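Local atomic coordinates of insecticidal protein (Brevibacillus laterosporus, PDB entry 7ML9), a protein that is active against the western corn rootworm, probably by forming beta-barrel pores in membranes, as an elongated toxin of the epsilon-toxin/Mtx2 branch of the aerolysin-like proteins. Residues T43-A47 / W48-F52; G239-I242 / G243-L246. All blocks are in the same frame, centred on the assembly; numbering follows the deposited sequence.

Interaction 1: residues T43-A47 / W48-F52; sequences TFNEA and WNTNF. With EDO (1,2-ethanediol), chain E.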
loop_
_atom_site.group_PDB
_atom_site.type_symbol
_atom_site.label_atom_id
_atom_site.label_comp_id
_atom_site.label_asym_id
_atom_site.label_seq_id
_atom_site.Cartn_x
_atom_site.Cartn_y
_atom_site.Cartn_z
ATOM N N THR A 43 -35.378 11.293 -6.889
ATOM C CA THR A 43 -36.385 11.987 -6.092
ATOM C C THR A 43 -37.614 12.357 -6.932
ATOM O O THR A 43 -38.754 12.218 -6.466
ATOM C CB THR A 43 -35.759 13.225 -5.455
ATOM O OG1 THR A 43 -34.727 12.817 -4.530
ATOM C CG2 THR A 43 -36.801 14.038 -4.708
ATOM N N PHE A 44 -37.406 12.837 -8.164
ATOM C CA PHE A 44 -38.541 13.090 -9.054
ATOM C C PHE A 44 -39.249 11.797 -9.430
ATOM O O PHE A 44 -40.473 11.785 -9.601
ATOM C CB PHE A 44 -38.080 13.811 -10.320
ATOM C CG PHE A 44 -37.830 15.274 -10.116
ATOM C CD1 PHE A 44 -38.775 16.071 -9.484
ATOM C CD2 PHE A 44 -36.647 15.852 -10.538
ATOM C CE1 PHE A 44 -38.540 17.422 -9.279
ATOM C CE2 PHE A 44 -36.405 17.200 -10.336
ATOM C CZ PHE A 44 -37.343 17.984 -9.708
ATOM N N ASN A 45 -38.502 10.702 -9.562
ATOM C CA ASN A 45 -39.135 9.431 -9.884
ATOM C C ASN A 45 -40.075 8.983 -8.780
ATOM O O ASN A 45 -41.121 8.392 -9.065
ATOM C CB ASN A 45 -38.081 8.365 -10.169
ATOM C CG ASN A 45 -37.421 8.569 -11.495
ATOM O OD1 ASN A 45 -37.890 9.369 -12.315
ATOM N ND2 ASN A 45 -36.337 7.842 -11.739
ATOM N N GLU A 46 -39.722 9.243 -7.515
ATOM C CA GLU A 46 -40.656 8.969 -6.430
ATOM C C GLU A 46 -41.839 9.925 -6.493
ATOM O O GLU A 46 -42.989 9.512 -6.296
ATOM C CB GLU A 46 -39.964 9.084 -5.064
ATOM C CG GLU A 46 -38.863 7.999 -4.828
ATOM C CD GLU A 46 -38.258 8.018 -3.427
ATOM O OE1 GLU A 46 -38.498 8.967 -2.643
ATOM O OE2 GLU A 46 -37.506 7.063 -3.108
ATOM N N ALA A 47 -41.570 11.210 -6.756
ATOM C CA ALA A 47 -42.628 12.218 -6.711
ATOM C C ALA A 47 -43.668 11.999 -7.796
ATOM O O ALA A 47 -44.854 12.275 -7.579
ATOM C CB ALA A 47 -42.033 13.623 -6.845
ATOM N N TRP A 48 -43.253 11.505 -8.957
ATOM C CA TRP A 48 -44.101 11.498 -10.133
ATOM C C TRP A 48 -44.235 10.132 -10.778
ATOM O O TRP A 48 -44.889 10.028 -11.818
ATOM C CB TRP A 48 -43.565 12.501 -11.174
ATOM C CG TRP A 48 -43.599 13.935 -10.710
ATOM C CD1 TRP A 48 -42.536 14.782 -10.572
ATOM C CD2 TRP A 48 -44.760 14.690 -10.328
ATOM N NE1 TRP A 48 -42.960 16.011 -10.123
ATOM C CE2 TRP A 48 -44.320 15.980 -9.966
ATOM C CE3 TRP A 48 -46.131 14.398 -10.263
ATOM C CZ2 TRP A 48 -45.201 16.982 -9.551
ATOM C CZ3 TRP A 48 -47.006 15.396 -9.839
ATOM C CH2 TRP A 48 -46.537 16.671 -9.493
ATOM N N ASN A 49 -43.613 9.092 -10.213
ATOM C CA ASN A 49 -43.630 7.739 -10.782
ATOM C C ASN A 49 -43.062 7.696 -12.197
ATOM O O ASN A 49 -43.550 6.960 -13.057
ATOM C CB ASN A 49 -45.036 7.149 -10.745
ATOM C CG ASN A 49 -45.499 6.902 -9.341
ATOM O OD1 ASN A 49 -46.400 7.575 -8.834
ATOM N ND2 ASN A 49 -44.848 5.961 -8.676
ATOM N N THR A 50 -42.003 8.467 -12.432
ATOM C CA THR A 50 -41.337 8.521 -13.722
ATOM C C THR A 50 -40.142 7.566 -13.731
ATOM O O THR A 50 -39.823 6.929 -12.729
ATOM C CB THR A 50 -40.885 9.952 -14.008
ATOM O OG1 THR A 50 -40.410 10.542 -12.792
ATOM C CG2 THR A 50 -42.060 10.784 -14.557
ATOM N N ASN A 51 -39.453 7.491 -14.865
ATOM C CA ASN A 51 -38.254 6.668 -15.019
ATOM C C ASN A 51 -37.068 7.498 -15.540
ATOM O O ASN A 51 -36.306 7.059 -16.412
ATOM C CB ASN A 51 -38.536 5.478 -15.926
ATOM C CG ASN A 51 -38.782 5.884 -17.386
ATOM O OD1 ASN A 51 -39.088 7.046 -17.688
ATOM N ND2 ASN A 51 -38.623 4.933 -18.295
ATOM N N PHE A 52 -36.908 8.718 -15.012
ATOM C CA PHE A 52 -35.792 9.580 -15.391
ATOM C C PHE A 52 -34.462 8.930 -15.018
ATOM O O PHE A 52 -34.341 8.278 -13.976
ATOM C CB PHE A 52 -35.876 10.937 -14.684
ATOM C CG PHE A 52 -37.065 11.796 -15.100
ATOM C CD1 PHE A 52 -37.282 12.115 -16.428
ATOM C CD2 PHE A 52 -37.940 12.296 -14.147
ATOM C CE1 PHE A 52 -38.361 12.910 -16.812
ATOM C CE2 PHE A 52 -39.034 13.092 -14.522
ATOM C CZ PHE A 52 -39.237 13.392 -15.857
HETATM C C1 EDO E . -36.268 3.174 -5.350
HETATM O O1 EDO E . -34.931 3.015 -4.876
HETATM C C2 EDO E . -37.004 4.060 -4.359
HETATM O O2 EDO E . -36.892 5.408 -4.820
#
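Asn45 reaches from the last turn of helix 28-48 to the chain that leaves it and binds the backbone of Phe52 at both N and O. The amide oxygen OD1 accepts from Phe52 N at 2.9 Å, and Asn45 ND2 returns a bond to Phe52 O at 3.0 Å, nearly straight (160°), on a lone pair in the carbonyl plane of Phe52 and close to the amide plane of Asn45. A second donor grips the same oxygen: Thr50 OG1 lies 2.8 Å from Asn45 OD1, brought there by a chi1 of 39° that sets the hydroxyl between the backbone N and carbonyl carbon of Thr50. Three bonds hold the amide's rotation, and the paired N-H and C=O of Phe52 support the assignment of its oxygen end.

Backbone bonds finish the helix. Trp48 N donates to Phe44 O at 2.9 Å, whereas the bond from Asn49 N to Asn45 O is weak and bent; Asn49 takes positive phi and breaks the helix.

Apolar contacts line the same turn. Phe44 and Trp48 run side by side, with Phe44 CD1 4.1 Å from Trp48 CD1. Phe44 CB also touches Phe52 CD2. Ala47 CB sits over one face of the Trp48 indole, 4.1 Å from the centroid of its five-membered ring, a CH-pi contact. The buried Phe52 side chain also touches Val69 and Leu71 of strand 69-71. On another side of the helix, Glu46 OE2 forms a salt bridge with Lys252.

This is a helix C-terminus ended by a residue of left-handed conformation, with an asparagine amide pairing with the exit chain as it heads for strand 59-63.

Interaction 2: residues G239-I242 / G243-L246; sequences GVNI and GAVL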
loop_
_atom_site.group_PDB
_atom_site.type_symbol
_atom_site.label_atom_id
_atom_site.label_comp_id
_atom_site.label_asym_id
_atom_site.label_seq_id
_atom_site.Cartn_x
_atom_site.Cartn_y
_atom_site.Cartn_z
ATOM N N GLY A 239 -28.632 23.053 -2.865
ATOM C CA GLY A 239 -27.420 22.301 -2.567
ATOM C C GLY A 239 -27.522 21.648 -1.205
ATOM O O GLY A 239 -28.035 22.247 -0.259
ATOM N N VAL A 240 -27.044 20.406 -1.118
ATOM C CA VAL A 240 -26.977 19.661 0.133
ATOM C C VAL A 240 -25.604 18.979 0.199
ATOM O O VAL A 240 -25.096 18.512 -0.823
ATOM C CB VAL A 240 -28.107 18.612 0.230
ATOM C CG1 VAL A 240 -27.936 17.760 1.497
ATOM C CG2 VAL A 240 -29.499 19.306 0.241
ATOM N N ASN A 241 -25.017 18.915 1.394
ATOM C CA ASN A 241 -23.686 18.318 1.565
ATOM C C ASN A 241 -23.645 16.887 1.032
ATOM O O ASN A 241 -24.628 16.141 1.097
ATOM C CB ASN A 241 -23.263 18.344 3.043
ATOM C CG ASN A 241 -24.133 17.437 3.944
ATOM O OD1 ASN A 241 -23.917 16.230 4.030
ATOM N ND2 ASN A 241 -25.088 18.035 4.640
ATOM N N ILE A 242 -22.483 16.504 0.495
ATOM C CA ILE A 242 -22.404 15.241 -0.225
ATOM C C ILE A 242 -22.570 14.060 0.725
ATOM O O ILE A 242 -23.018 12.990 0.304
ATOM C CB ILE A 242 -21.081 15.127 -1.021
ATOM C CG1 ILE A 242 -19.883 15.478 -0.139
ATOM C CG2 ILE A 242 -21.102 16.006 -2.283
ATOM C CD1 ILE A 242 -18.514 15.162 -0.835
ATOM N N GLY A 243 -22.211 14.215 2.003
ATOM C CA GLY A 243 -22.363 13.096 2.926
ATOM C C GLY A 243 -23.815 12.670 3.069
ATOM O O GLY A 243 -24.133 11.474 3.069
ATOM N N ALA A 244 -24.717 13.645 3.177
ATOM C CA ALA A 244 -26.136 13.322 3.287
ATOM C C ALA A 244 -26.682 12.800 1.970
ATOM O O ALA A 244 -27.494 11.867 1.957
ATOM C CB ALA A 244 -26.926 14.553 3.742
ATOM N N VAL A 245 -26.256 13.390 0.848
ATOM C CA VAL A 245 -26.741 12.913 -0.438
ATOM C C VAL A 245 -26.251 11.493 -0.694
ATOM O O VAL A 245 -27.006 10.645 -1.178
ATOM C CB VAL A 245 -26.335 13.880 -1.565
ATOM C CG1 VAL A 245 -26.739 13.321 -2.943
ATOM C CG2 VAL A 245 -26.958 15.272 -1.317
ATOM N N LEU A 246 -24.989 11.194 -0.349
ATOM C CA LEU A 246 -24.512 9.823 -0.531
ATOM C C LEU A 246 -25.275 8.852 0.363
ATOM O O LEU A 246 -25.625 7.754 -0.067
ATOM C CB LEU A 246 -23.007 9.731 -0.246
ATOM C CG LEU A 246 -22.425 8.310 -0.314
ATOM C CD1 LEU A 246 -22.414 7.779 -1.748
ATOM C CD2 LEU A 246 -21.015 8.257 0.301
#
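Val240 lays its isopropyl group across that of Val245, with Val240 CB 3.9 Å from Val245 CG2, while its CG1 branch also meets the methyl of Ala244. This small apolar contact straddles a strand-to-helix junction, where strand 238-241 passes directly into helix 242-252 with Asn241 as the N-cap.

The cap is made by the amide oxygen. Asn241 OD1 accepts from Ala244 N at 2.8 Å, with an N-H...O angle of 154° and the donor tilted out of the carbonyl plane of the side chain. A chi1 of 66° folds CG between the backbone N and carbonyl carbon of Asn241, which turns the amide back over the first turn. Ala244 CB comes within 3.5 Å of Asn241 OD1, against the capping group. An amide N-H of the first turn, which has no preceding helical carbonyl, thus gains a side-chain acceptor.

The main chain of the cap residue also serves the helix: Asn241 O receives Val245 N at 3.2 Å, a nearly straight bond (166°) in the carbonyl plane, and only a weak, bent one from Ala244 N.

Ile242 points the other way, into buried surroundings formed by Leu32 of helix 28-48, Val223 of strand 201-229 and Val267 of strand 266-289. Val245 packs on Leu35 of helix 28-48 as well as on Arg229. Backbone bonds of Val240 with Ala227 and of Ile242 with Gly225 tie the junction to strand 201-229. The next helical bond is the short one from Leu246 N to Ile242 O, at 2.7 Å, and Leu246 CB stands 3.3 Å from that same carbonyl oxygen.

Overall arrangement
Interaction 1 and interaction 2 lie toward the same end of the elongated molecule, their centres 19 Å apart and their nearest atoms about 8 Å apart, without touching. Along the chain, 43-52 closes long before 239-246 opens. One marks the C-terminal end of helix 28-48, the other the N-terminal start of helix 242-252. These two helices join them: Leu32, Leu35 and Asp39 of the first meet side chains of 242-246, and Glu46 bridges to Lys252 at the end of the second. Strand 238-241 of interaction 2 belongs to the mixed sheet, pairing antiparallel with strand 201-229. Together they belong to the helix-bearing end of a largely beta-stranded toxin.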